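Local coordinates for uncharacterized conserved protein (Staphylococcus epidermidis, PDB 3FRM) that is of unknown function but carries a GNAT-family acetyltransferase domain, suggesting that it may transfer acetyl groups from acetyl-CoA, at residues 233-237 against 238-242; 182-185 against 186-189; 16-19 against 20-23; 50-53 against 54-58; 87-90 against 91-94. All coordinates share one frame; numbering follows the deposited sequence.

Interaction 1: 233-237 against 238-242. With SO4 (sulfate ion), chain H.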
loop_
_atom_site.group_PDB
_atom_site.type_symbol
_atom_site.label_atom_id
_atom_site.label_comp_id
_atom_site.label_asym_id
_atom_site.label_seq_id
_atom_site.Cartn_x
_atom_site.Cartn_y
_atom_site.Cartn_z
ATOM N N ASP A 233 5.887 0.037 -1.559
ATOM C CA ASP A 233 6.328 -1.285 -1.976
ATOM C C ASP A 233 7.823 -1.254 -2.086
ATOM O O ASP A 233 8.527 -2.175 -1.674
ATOM C CB ASP A 233 5.732 -1.555 -3.363
ATOM C CG ASP A 233 4.351 -0.888 -3.548
ATOM O OD1 ASP A 233 3.343 -1.620 -3.764
ATOM O OD2 ASP A 233 4.240 0.376 -3.430
HETATM N N MSE A 234 8.288 -0.155 -2.663
HETATM C CA MSE A 234 9.691 0.109 -2.807
HETATM C C MSE A 234 10.349 0.288 -1.436
HETATM O O MSE A 234 11.375 -0.331 -1.142
HETATM C CB MSE A 234 9.931 1.336 -3.714
HETATM C CG MSE A 234 11.416 1.507 -3.974
HETATM SE SE MSE A 234 11.924 3.269 -4.610
HETATM C CE MSE A 234 10.726 3.482 -6.195
ATOM N N TYR A 235 9.716 1.088 -0.580
ATOM C CA TYR A 235 10.248 1.231 0.759
ATOM C C TYR A 235 10.503 -0.091 1.456
ATOM O O TYR A 235 11.577 -0.288 2.021
ATOM C CB TYR A 235 9.375 2.111 1.610
ATOM C CG TYR A 235 9.173 3.491 1.022
ATOM C CD1 TYR A 235 10.196 4.135 0.264
ATOM C CD2 TYR A 235 7.962 4.183 1.236
ATOM C CE1 TYR A 235 9.991 5.453 -0.274
ATOM C CE2 TYR A 235 7.771 5.432 0.710
ATOM C CZ TYR A 235 8.788 6.072 -0.033
ATOM O OH TYR A 235 8.536 7.324 -0.518
ATOM N N LEU A 236 9.529 -0.991 1.414
ATOM C CA LEU A 236 9.644 -2.278 2.124
ATOM C C LEU A 236 10.789 -3.123 1.554
ATOM O O LEU A 236 11.686 -3.538 2.287
ATOM C CB LEU A 236 8.335 -3.059 2.035
ATOM C CG LEU A 236 7.092 -2.487 2.725
ATOM C CD1 LEU A 236 6.477 -3.602 3.506
ATOM C CD2 LEU A 236 7.449 -1.413 3.689
ATOM N N ARG A 237 10.756 -3.346 0.246
ATOM C CA ARG A 237 11.803 -4.075 -0.463
ATOM C C ARG A 237 13.160 -3.461 -0.182
ATOM O O ARG A 237 14.169 -4.158 -0.159
ATOM C CB ARG A 237 11.552 -4.036 -1.974
ATOM C CG ARG A 237 12.751 -4.462 -2.748
ATOM C CD ARG A 237 12.412 -4.597 -4.224
ATOM N NE ARG A 237 11.445 -3.604 -4.668
ATOM C CZ ARG A 237 11.771 -2.541 -5.395
ATOM N NH1 ARG A 237 13.052 -2.354 -5.750
ATOM N NH2 ARG A 237 10.823 -1.672 -5.765
ATOM N N GLN A 238 13.158 -2.144 0.012
ATOM C CA GLN A 238 14.357 -1.413 0.354
ATOM C C GLN A 238 14.846 -1.618 1.805
ATOM O O GLN A 238 15.944 -1.239 2.111
ATOM C CB GLN A 238 14.175 0.071 0.025
ATOM C CG GLN A 238 14.960 0.481 -1.143
ATOM C CD GLN A 238 14.380 1.650 -1.922
ATOM O OE1 GLN A 238 14.725 1.830 -3.090
ATOM N NE2 GLN A 238 13.508 2.432 -1.311
ATOM N N GLY A 239 14.032 -2.175 2.694
ATOM C CA GLY A 239 14.470 -2.439 4.054
ATOM C C GLY A 239 13.873 -1.550 5.153
ATOM O O GLY A 239 14.219 -1.724 6.336
ATOM N N TYR A 240 12.998 -0.603 4.790
ATOM C CA TYR A 240 12.458 0.318 5.789
ATOM C C TYR A 240 11.668 -0.490 6.773
ATOM O O TYR A 240 11.003 -1.437 6.366
ATOM C CB TYR A 240 11.506 1.353 5.165
ATOM C CG TYR A 240 12.206 2.568 4.626
ATOM C CD1 TYR A 240 12.368 3.683 5.408
ATOM C CD2 TYR A 240 12.751 2.577 3.330
ATOM C CE1 TYR A 240 13.064 4.775 4.928
ATOM C CE2 TYR A 240 13.422 3.692 2.823
ATOM C CZ TYR A 240 13.557 4.785 3.637
ATOM O OH TYR A 240 14.185 5.915 3.186
ATOM N N VAL A 241 11.775 -0.154 8.060
ATOM C CA VAL A 241 10.963 -0.767 9.086
ATOM C C VAL A 241 9.781 0.103 9.525
ATOM O O VAL A 241 9.893 1.283 9.780
ATOM C CB VAL A 241 11.807 -1.430 10.272
ATOM C CG1 VAL A 241 13.347 -1.467 10.025
ATOM C CG2 VAL A 241 11.362 -0.941 11.711
ATOM N N TYR A 242 8.615 -0.506 9.496
ATOM C CA TYR A 242 7.383 0.055 9.921
ATOM C C TYR A 242 7.458 0.362 11.394
ATOM O O TYR A 242 7.834 -0.528 12.198
ATOM C CB TYR A 242 6.290 -0.979 9.694
ATOM C CG TYR A 242 4.908 -0.567 10.197
ATOM C CD1 TYR A 242 4.130 0.318 9.465
ATOM C CD2 TYR A 242 4.418 -1.054 11.385
ATOM C CE1 TYR A 242 2.854 0.704 9.884
ATOM C CE2 TYR A 242 3.149 -0.684 11.844
ATOM C CZ TYR A 242 2.372 0.184 11.076
ATOM O OH TYR A 242 1.130 0.532 11.499
HETATM S S SO4 H . 14.299 0.773 -7.751
HETATM O O1 SO4 H . 15.202 0.430 -6.654
HETATM O O2 SO4 H . 12.964 0.548 -7.221
HETATM O O3 SO4 H . 14.553 2.162 -8.108
HETATM O O4 SO4 H . 14.486 -0.123 -8.892
HETATM O O HOH W 1 11.475 -3.827 5.008
#
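The Tyr235 ring presents its edge to the face of Tyr240, an edge-to-face (T-shaped) pair with centroids 5.5 Å apart and planes at 63°. At the rim of the Tyr235 ring, near its plane, lies the amide NE2 of Gln238, while the Tyr240 ring has the carbonyl O of Tyr235 in plane at its own edge, 3.4 Å from CD2. The third flat group, the Arg237 guanidinium, meets the sulfate ion edge-on: NH1 donates to O2 at 3.3 Å and NH2 adds a weak bond to the same oxygen. Gln238 and Met234 run alongside one another, with OE1 3.4 Å from CG of the selenomethionine.

The backbone turns sharply here. Gly239, at positive phi, closes a Schellman motif in which Tyr240 N bonds to Tyr235 O at 3.1 Å and Gly239 N to Leu236 O at 2.7 Å. A water donates to both Leu236 O and Tyr240 O, tying the end of the helix to the approach of strand 241-251.

The sulfate is also held by the backbone N atoms of Gly203 and Ser206, at the start of helix 204-216. In GNAT enzymes this region binds the pyrophosphate of acetyl-CoA, so the anion, probably from the crystallisation liquor, may mimic a phosphate. Arg237 would then supply positive charge to an anion-binding pocket; Lys81 of the second subunit lies near Arg237.

Interaction 2: 182-185 against 186-189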
loop_
_atom_site.group_PDB
_atom_site.type_symbol
_atom_site.label_atom_id
_atom_site.label_comp_id
_atom_site.label_asym_id
_atom_site.label_seq_id
_atom_site.Cartn_x
_atom_site.Cartn_y
_atom_site.Cartn_z
ATOM N N ILE A 182 14.610 16.836 4.507
ATOM C CA ILE A 182 14.527 17.724 5.636
ATOM C C ILE A 182 15.527 17.176 6.630
ATOM O O ILE A 182 15.377 16.042 7.147
ATOM C CB ILE A 182 13.113 17.726 6.280
ATOM C CG1 ILE A 182 12.053 18.201 5.302
ATOM C CG2 ILE A 182 13.062 18.585 7.534
ATOM C CD1 ILE A 182 11.185 17.043 4.804
HETATM N N MSE A 183 16.534 17.989 6.917
HETATM C CA MSE A 183 17.616 17.554 7.775
HETATM C C MSE A 183 17.577 18.175 9.150
HETATM O O MSE A 183 17.238 19.327 9.299
HETATM C CB MSE A 183 18.926 17.872 7.116
HETATM C CG MSE A 183 18.886 17.464 5.689
HETATM SE SE MSE A 183 20.518 18.016 4.840
HETATM C CE MSE A 183 20.127 19.960 4.665
ATOM N N THR A 184 17.929 17.395 10.152
ATOM C CA THR A 184 17.976 17.888 11.486
ATOM C C THR A 184 19.250 17.286 11.992
ATOM O O THR A 184 19.959 16.610 11.261
ATOM C CB THR A 184 16.759 17.395 12.319
ATOM O OG1 THR A 184 16.488 16.022 12.014
ATOM C CG2 THR A 184 15.487 18.189 12.001
ATOM N N ASP A 185 19.554 17.540 13.242
ATOM C CA ASP A 185 20.711 16.957 13.852
ATOM C C ASP A 185 20.464 15.480 14.032
ATOM O O ASP A 185 21.327 14.669 13.723
ATOM C CB ASP A 185 20.957 17.602 15.204
ATOM C CG ASP A 185 21.273 19.063 15.081
ATOM O OD1 ASP A 185 20.427 19.899 15.508
ATOM O OD2 ASP A 185 22.338 19.385 14.507
ATOM N N LYS A 186 19.280 15.133 14.513
ATOM C CA LYS A 186 18.977 13.771 14.911
ATOM C C LYS A 186 18.649 12.899 13.707
ATOM O O LYS A 186 19.102 11.768 13.611
ATOM C CB LYS A 186 17.760 13.788 15.834
ATOM C CG LYS A 186 17.855 12.885 17.073
ATOM C CD LYS A 186 16.530 12.089 17.303
ATOM C CE LYS A 186 15.300 12.989 17.507
ATOM N NZ LYS A 186 14.136 12.246 18.102
ATOM N N THR A 187 17.855 13.420 12.774
ATOM C CA THR A 187 17.387 12.576 11.696
ATOM C C THR A 187 17.487 13.215 10.315
ATOM O O THR A 187 17.736 14.407 10.160
ATOM C CB THR A 187 15.896 12.284 11.853
ATOM O OG1 THR A 187 15.204 13.529 11.911
ATOM C CG2 THR A 187 15.578 11.494 13.087
ATOM N N ILE A 188 17.202 12.410 9.312
ATOM C CA ILE A 188 16.851 12.955 8.041
ATOM C C ILE A 188 15.542 12.374 7.495
ATOM O O ILE A 188 15.297 11.160 7.519
ATOM C CB ILE A 188 18.052 12.882 7.109
ATOM C CG1 ILE A 188 17.733 13.280 5.687
ATOM C CG2 ILE A 188 18.744 11.532 7.195
ATOM C CD1 ILE A 188 19.027 13.810 5.083
ATOM N N GLU A 189 14.675 13.266 7.025
ATOM C CA GLU A 189 13.397 12.855 6.542
ATOM C C GLU A 189 13.314 13.089 5.065
ATOM O O GLU A 189 13.735 14.134 4.567
ATOM C CB GLU A 189 12.301 13.612 7.254
ATOM C CG GLU A 189 10.925 13.091 6.980
ATOM C CD GLU A 189 9.878 14.155 7.297
ATOM O OE1 GLU A 189 10.088 14.868 8.309
ATOM O OE2 GLU A 189 8.865 14.297 6.541
#
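Thr184 leans over the turn toward Thr187, and the two threonine side chains run alongside each other. Its CB stands 3.8 Å from the carbonyl O of Thr187. From there OG1, placed between the backbone N and the carbonyl carbon (chi1 41°), donates to Thr187 O at 2.8 Å from above the carbonyl plane. The same OG1 accepts a hydrogen bond from Thr187 OG1, also at 2.8 Å, and Thr187 O takes a second bond from Thr184 N, so one carbonyl is gripped by two donors of a single residue. These bonds close the tip of a beta hairpin, with Asp185 and Lys186 at the bend.

Below it the strands are antiparallel. Ile182 and Glu189 form a hydrogen-bonded pair, with Ile182 N to Glu189 O at 2.8 Å and Glu189 N to Ile182 O at 2.9 Å. Met183 and Ile188, the adjoining non-hydrogen-bonded pair, meet through CG and CD1, 3.7 Å apart on the other face.

Glu189 OE1 bonds to Tyr13 N and Lys186 makes a salt bridge to Asp11, so the N-terminal segment is held against this tip. Strand 221-225 flanks strand 188-195, and Ile188 rests on Met215 and Ala216 of helix 204-216.

Interaction 3: 16-19 against 20-23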
loop_
_atom_site.group_PDB
_atom_site.type_symbol
_atom_site.label_atom_id
_atom_site.label_comp_id
_atom_site.label_asym_id
_atom_site.label_seq_id
_atom_site.Cartn_x
_atom_site.Cartn_y
_atom_site.Cartn_z
ATOM N N GLY A 16 3.403 23.811 8.415
ATOM C CA GLY A 16 2.582 24.948 8.769
ATOM C C GLY A 16 3.265 25.811 9.802
ATOM O O GLY A 16 4.331 25.454 10.315
ATOM N N ASN A 17 2.632 26.940 10.091
ATOM C CA ASN A 17 2.908 27.684 11.275
ATOM C C ASN A 17 2.088 27.041 12.355
ATOM O O ASN A 17 0.889 26.818 12.179
ATOM C CB ASN A 17 2.432 29.132 11.140
ATOM C CG ASN A 17 2.980 29.823 9.909
ATOM O OD1 ASN A 17 2.524 30.909 9.567
ATOM N ND2 ASN A 17 3.940 29.195 9.218
ATOM N N LYS A 18 2.740 26.743 13.474
ATOM C CA LYS A 18 2.060 26.271 14.660
ATOM C C LYS A 18 1.402 27.452 15.325
ATOM O O LYS A 18 2.083 28.334 15.780
ATOM C CB LYS A 18 3.070 25.741 15.612
ATOM C CG LYS A 18 2.574 24.603 16.436
ATOM C CD LYS A 18 3.780 23.804 16.908
ATOM C CE LYS A 18 4.352 24.408 18.163
ATOM N NZ LYS A 18 5.751 23.947 18.277
ATOM N N ILE A 19 0.083 27.456 15.380
ATOM C CA ILE A 19 -0.677 28.522 16.021
ATOM C C ILE A 19 -0.773 28.291 17.539
ATOM O O ILE A 19 -0.484 29.152 18.349
ATOM C CB ILE A 19 -2.108 28.583 15.403
ATOM C CG1 ILE A 19 -2.045 28.594 13.877
ATOM C CG2 ILE A 19 -2.889 29.749 15.927
ATOM C CD1 ILE A 19 -0.992 29.607 13.301
ATOM N N THR A 20 -1.182 27.104 17.911
ATOM C CA THR A 20 -1.406 26.779 19.295
ATOM C C THR A 20 -0.922 25.359 19.508
ATOM O O THR A 20 -1.074 24.513 18.644
ATOM C CB THR A 20 -2.918 26.919 19.585
ATOM O OG1 THR A 20 -3.126 28.028 20.452
ATOM C CG2 THR A 20 -3.506 25.683 20.192
ATOM N N GLU A 21 -0.310 25.099 20.647
ATOM C CA GLU A 21 -0.028 23.742 21.028
ATOM C C GLU A 21 -0.313 23.613 22.499
ATOM O O GLU A 21 0.230 24.391 23.284
ATOM C CB GLU A 21 1.416 23.380 20.792
ATOM C CG GLU A 21 1.655 21.918 21.182
ATOM C CD GLU A 21 2.988 21.378 20.738
ATOM O OE1 GLU A 21 3.719 22.070 19.958
ATOM O OE2 GLU A 21 3.308 20.235 21.163
ATOM N N ASP A 22 -1.153 22.646 22.869
ATOM C CA ASP A 22 -1.427 22.352 24.270
ATOM C C ASP A 22 -1.432 20.842 24.471
ATOM O O ASP A 22 -0.976 20.126 23.611
ATOM C CB ASP A 22 -2.724 22.992 24.717
ATOM C CG ASP A 22 -3.924 22.453 23.988
ATOM O OD1 ASP A 22 -4.923 23.208 23.813
ATOM O OD2 ASP A 22 -3.893 21.285 23.575
ATOM N N SER A 23 -1.934 20.334 25.580
ATOM C CA SER A 23 -1.781 18.903 25.798
ATOM C C SER A 23 -2.675 18.057 24.899
ATOM O O SER A 23 -2.374 16.885 24.670
ATOM C CB SER A 23 -2.021 18.519 27.236
ATOM O OG SER A 23 -3.394 18.662 27.526
#
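Lys18 and Glu21 clasp one another across a classic beta bulge in strand 17-21, an edge strand of the sheet within this chain and one arm of the hairpin with strand 25-29. Both Ile19 and Thr20 bond through their backbones to Ile27, so two residues stand where a regular strand would have one. The helical psi of Ile19 (-51°) creates the bulge and shifts the alternation of side chains, bringing Lys18 and Glu21, three residues apart, out on the same side.

The tight part is this charged pair. Lys18 bends at chi3 (85°), whereas Glu21 stays extended beyond CG, and the lysine end passes obliquely over OE1, with a salt bridge of Lys18 NZ to Glu21 OE1 at 3.2 Å. The other carboxylate oxygen, OE2, is taken by a salt bridge from Lys45, so Glu21 has a lysine partner at each carboxylate oxygen; this would probably stabilise its negative charge.

The looser side belongs to Ile19, an exposed residue whose side chain leads away from Glu21 and instead touches Ile27 and Leu29 of strand 25-29. Lys18 in turn rests on Tyr28. The grip of the lysine on the acid includes its methylenes: Glu21 OE1 lies 3.5 Å from Lys18 CD and only 3.0 Å from CE.

Interaction 4: 50-53 against 54-58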
loop_
_atom_site.group_PDB
_atom_site.type_symbol
_atom_site.label_atom_id
_atom_site.label_comp_id
_atom_site.label_asym_id
_atom_site.label_seq_id
_atom_site.Cartn_x
_atom_site.Cartn_y
_atom_site.Cartn_z
HETATM N N MSE A 50 -16.302 12.292 21.080
HETATM C CA MSE A 50 -17.178 12.658 20.008
HETATM C C MSE A 50 -17.643 14.079 20.165
HETATM O O MSE A 50 -17.582 14.818 19.204
HETATM C CB MSE A 50 -18.345 11.699 19.951
HETATM C CG MSE A 50 -18.887 11.469 18.564
HETATM SE SE MSE A 50 -20.651 12.258 18.411
HETATM C CE MSE A 50 -21.891 10.897 19.072
ATOM N N ASN A 51 -18.059 14.472 21.369
ATOM C CA ASN A 51 -18.566 15.842 21.647
ATOM C C ASN A 51 -17.513 16.919 21.514
ATOM O O ASN A 51 -17.786 17.965 20.980
ATOM C CB ASN A 51 -19.127 15.931 23.065
ATOM C CG ASN A 51 -20.336 15.051 23.269
ATOM O OD1 ASN A 51 -21.198 14.972 22.398
ATOM N ND2 ASN A 51 -20.431 14.400 24.448
ATOM N N GLN A 52 -16.322 16.642 22.048
ATOM C CA GLN A 52 -15.151 17.467 21.845
ATOM C C GLN A 52 -14.920 17.672 20.358
ATOM O O GLN A 52 -14.766 18.798 19.906
ATOM C CB GLN A 52 -13.912 16.769 22.376
ATOM C CG GLN A 52 -13.261 17.369 23.573
ATOM C CD GLN A 52 -13.035 18.883 23.543
ATOM O OE1 GLN A 52 -12.697 19.459 24.573
ATOM N NE2 GLN A 52 -13.200 19.521 22.397
ATOM N N TRP A 53 -14.895 16.571 19.610
ATOM C CA TRP A 53 -14.633 16.626 18.177
ATOM C C TRP A 53 -15.592 17.538 17.436
ATOM O O TRP A 53 -15.173 18.237 16.505
ATOM C CB TRP A 53 -14.568 15.210 17.513
ATOM C CG TRP A 53 -14.170 15.283 16.039
ATOM C CD1 TRP A 53 -12.963 15.719 15.539
ATOM C CD2 TRP A 53 -14.984 14.974 14.890
ATOM N NE1 TRP A 53 -12.978 15.683 14.163
ATOM C CE2 TRP A 53 -14.197 15.225 13.741
ATOM C CE3 TRP A 53 -16.280 14.478 14.724
ATOM C CZ2 TRP A 53 -14.675 15.038 12.431
ATOM C CZ3 TRP A 53 -16.754 14.270 13.429
ATOM C CH2 TRP A 53 -15.935 14.550 12.283
ATOM N N LEU A 54 -16.859 17.550 17.857
ATOM C CA LEU A 54 -17.888 18.437 17.245
ATOM C C LEU A 54 -17.590 19.913 17.441
ATOM O O LEU A 54 -17.746 20.762 16.518
ATOM C CB LEU A 54 -19.268 18.135 17.840
ATOM C CG LEU A 54 -20.187 17.205 17.055
ATOM C CD1 LEU A 54 -19.475 16.315 16.061
ATOM C CD2 LEU A 54 -21.061 16.373 18.009
ATOM N N LYS A 55 -17.178 20.201 18.674
ATOM C CA LYS A 55 -16.735 21.520 19.062
ATOM C C LYS A 55 -15.493 21.914 18.279
ATOM O O LYS A 55 -15.409 23.048 17.845
ATOM C CB LYS A 55 -16.480 21.562 20.570
ATOM C CG LYS A 55 -17.756 21.728 21.402
ATOM C CD LYS A 55 -17.569 21.284 22.824
ATOM C CE LYS A 55 -18.930 21.114 23.479
ATOM N NZ LYS A 55 -18.900 20.117 24.631
ATOM N N ASP A 56 -14.589 20.964 18.027
ATOM C CA ASP A 56 -13.333 21.251 17.339
ATOM C C ASP A 56 -13.604 21.468 15.848
ATOM O O ASP A 56 -12.939 22.271 15.173
ATOM C CB ASP A 56 -12.333 20.122 17.541
ATOM C CG ASP A 56 -11.941 19.909 19.016
ATOM O OD1 ASP A 56 -12.107 20.811 19.857
ATOM O OD2 ASP A 56 -11.408 18.822 19.335
ATOM N N ILE A 57 -14.616 20.779 15.336
ATOM C CA ILE A 57 -15.081 21.063 13.977
ATOM C C ILE A 57 -15.459 22.495 13.805
ATOM O O ILE A 57 -15.165 23.096 12.763
ATOM C CB ILE A 57 -16.266 20.194 13.585
ATOM C CG1 ILE A 57 -15.721 18.911 12.978
ATOM C CG2 ILE A 57 -17.143 20.867 12.523
ATOM C CD1 ILE A 57 -16.586 17.728 13.254
ATOM N N GLU A 58 -16.112 23.047 14.822
ATOM C CA GLU A 58 -16.693 24.395 14.698
ATOM C C GLU A 58 -15.611 25.468 14.707
ATOM O O GLU A 58 -15.559 26.263 13.825
ATOM C CB GLU A 58 -17.735 24.645 15.782
ATOM C CG GLU A 58 -19.028 23.867 15.595
ATOM C CD GLU A 58 -19.608 24.045 14.181
ATOM O OE1 GLU A 58 -19.864 25.202 13.739
ATOM O OE2 GLU A 58 -19.807 23.009 13.502
#
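A methyl group is modelled over the face of an indole: CD1 of Ile57 lies over the six-membered ring of Trp53 in a CH-pi contact whose closeness is doubtful. Trp53 reaches this position because its CG is anti to the backbone N (chi1 -175°), which lays the indole alongside the next turn of the helix, where Ile57 meets one of its faces. Leu54 approaches the same ring from another direction, its CD1 3.9 Å from Trp53 CE3 and its chain roughly perpendicular to that of the tryptophan. Met50, one turn back, has its selenium (SE) 4.2 Å from Leu54 CD2, extending the apolar stripe.

Gln52 and Asp56 have their amide and carboxylate planes 30° apart, and although Gln52 NE2 is 3.1 Å from Asp56 OD1, the angle is too poor for a hydrogen bond. The carboxylate, which is buried, is satisfied elsewhere, by a salt bridge from Arg24 to OD1 and a hydrogen bond from Tyr44 to OD2. The helix itself is held by regular i to i+4 bonds, such as Asp56 N to Gln52 O at 2.9 Å and Ile57 N to Trp53 O at the same length.

Phe74 and Phe95 pack edge-to-face with Trp53, and Leu86 of helix 84-92 also touches it. The arrangement is that of the connecting helix of a beta-alpha-beta crossover, here helix 50-66 between the adjacent parallel strands 41-44 and 72-75, with Trp53 on its buried side.

Interaction 5: 87-90 against 91-94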
loop_
_atom_site.group_PDB
_atom_site.type_symbol
_atom_site.label_atom_id
_atom_site.label_comp_id
_atom_site.label_asym_id
_atom_site.label_seq_id
_atom_site.Cartn_x
_atom_site.Cartn_y
_atom_site.Cartn_z
ATOM N N LEU A 87 -15.967 7.283 14.969
ATOM C CA LEU A 87 -15.858 6.858 13.579
ATOM C C LEU A 87 -17.199 7.094 12.928
ATOM O O LEU A 87 -17.268 7.641 11.828
ATOM C CB LEU A 87 -15.527 5.389 13.446
ATOM C CG LEU A 87 -14.035 5.027 13.576
ATOM C CD1 LEU A 87 -13.887 3.486 13.699
ATOM C CD2 LEU A 87 -13.191 5.604 12.425
ATOM N N GLU A 88 -18.248 6.678 13.618
ATOM C CA GLU A 88 -19.565 6.727 13.074
ATOM C C GLU A 88 -19.936 8.158 12.734
ATOM O O GLU A 88 -20.448 8.428 11.647
ATOM C CB GLU A 88 -20.554 6.129 14.059
ATOM C CG GLU A 88 -21.807 5.755 13.356
ATOM C CD GLU A 88 -23.018 5.833 14.269
ATOM O OE1 GLU A 88 -24.169 5.572 13.812
ATOM O OE2 GLU A 88 -22.812 6.136 15.470
ATOM N N LYS A 89 -19.621 9.088 13.612
ATOM C CA LYS A 89 -19.857 10.474 13.305
ATOM C C LYS A 89 -19.043 10.969 12.080
ATOM O O LYS A 89 -19.574 11.706 11.200
ATOM C CB LYS A 89 -19.518 11.327 14.504
ATOM C CG LYS A 89 -19.893 12.781 14.300
ATOM C CD LYS A 89 -21.228 13.099 14.931
ATOM C CE LYS A 89 -22.342 12.361 14.295
ATOM N NZ LYS A 89 -23.443 12.333 15.269
ATOM N N ILE A 90 -17.761 10.569 12.074
ATOM C CA ILE A 90 -16.832 10.911 11.030
ATOM C C ILE A 90 -17.372 10.516 9.681
ATOM O O ILE A 90 -17.377 11.338 8.752
ATOM C CB ILE A 90 -15.408 10.277 11.262
ATOM C CG1 ILE A 90 -14.649 11.047 12.344
ATOM C CG2 ILE A 90 -14.568 10.356 10.005
ATOM C CD1 ILE A 90 -13.525 10.263 12.983
ATOM N N ARG A 91 -17.806 9.266 9.546
ATOM C CA ARG A 91 -18.459 8.843 8.307
ATOM C C ARG A 91 -19.694 9.691 8.002
ATOM O O ARG A 91 -19.824 10.159 6.912
ATOM C CB ARG A 91 -18.809 7.352 8.302
ATOM C CG ARG A 91 -17.736 6.522 7.596
ATOM C CD ARG A 91 -17.434 5.214 8.327
ATOM N NE ARG A 91 -18.644 4.752 9.005
ATOM C CZ ARG A 91 -18.662 4.131 10.182
ATOM N NH1 ARG A 91 -17.510 3.889 10.808
ATOM N NH2 ARG A 91 -19.834 3.782 10.731
ATOM N N GLU A 92 -20.550 9.943 8.979
ATOM C CA GLU A 92 -21.825 10.705 8.734
ATOM C C GLU A 92 -21.587 12.128 8.287
ATOM O O GLU A 92 -22.419 12.713 7.600
ATOM C CB GLU A 92 -22.700 10.692 10.001
ATOM C CG GLU A 92 -23.967 11.513 9.969
ATOM C CD GLU A 92 -24.534 11.803 11.372
ATOM O OE1 GLU A 92 -25.140 12.886 11.553
ATOM O OE2 GLU A 92 -24.368 10.968 12.302
ATOM N N LEU A 93 -20.458 12.710 8.660
ATOM C CA LEU A 93 -20.205 14.085 8.246
ATOM C C LEU A 93 -19.434 14.163 6.893
ATOM O O LEU A 93 -19.048 15.244 6.423
ATOM C CB LEU A 93 -19.524 14.849 9.392
ATOM C CG LEU A 93 -20.427 15.117 10.625
ATOM C CD1 LEU A 93 -19.602 15.868 11.621
ATOM C CD2 LEU A 93 -21.739 15.931 10.299
ATOM N N GLY A 94 -19.239 13.008 6.266
ATOM C CA GLY A 94 -18.696 12.942 4.946
ATOM C C GLY A 94 -17.194 13.175 4.892
ATOM O O GLY A 94 -16.723 13.885 3.971
#
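Arg91 folds its guanidinium back over the preceding turn, one face lying over, toward its rim, Leu87 O and Glu88 CA. NH1 comes within 3.6 Å of Leu87 CB, and NH2 is 3.8 Å from Glu88 CG; the chain bends at chi2 and chi3 to bring the group there. On another side of the helix Lys89 and Glu92 run alongside each other and end in a salt bridge, NZ to OE2 at 3.4 Å. Lys89 also reaches toward Leu93, its CG 4.1 Å from CD1.

These side chains are set by the last regular turns of helix 84-92, with Arg91 N bonded to Leu87 O at 2.9 Å and Leu93 N to Lys89 O at 2.9 Å. Leu93 is the first residue to leave helical angles, and Gly94 follows at positive phi. Farther out, Ile90 and Leu87 rest on Ile97, while Glu198 and Gln200 of the second subunit pack on Arg91 and Leu87.

Glu88 and Arg91 do not form an ion pair: OE1 and NH2 stay 5.6 Å apart, and one face of the guanidinium lies over the backbone of Leu87 and Glu88. Charge pairing across the contact thus rests on the long Lys89-Glu92 salt bridge, whose contribution is probably modest, while Arg91 packs on backbone and aliphatic atoms.

Interactions 4 and 5 are the pair in direct contact: their centres are about 12 Å apart, and the Trp53 ring is packed by Lys89, Ile90 and Leu93, with Trp53 CZ3 3.6 Å from Lys89 CG. Interaction 3 lies on the same side of the chain's centre as interaction 4, about 18 Å away between centres. Interactions 1 and 2 belong to the GNAT domain, 19 Å apart between centres and joined through the common sheet. The sulfate lies at interaction 1, the sodium ion about 8 Å from the Met183 side chain of interaction 2. Interactions 1 and 5, some 33 Å apart between centres, both touch the second subunit.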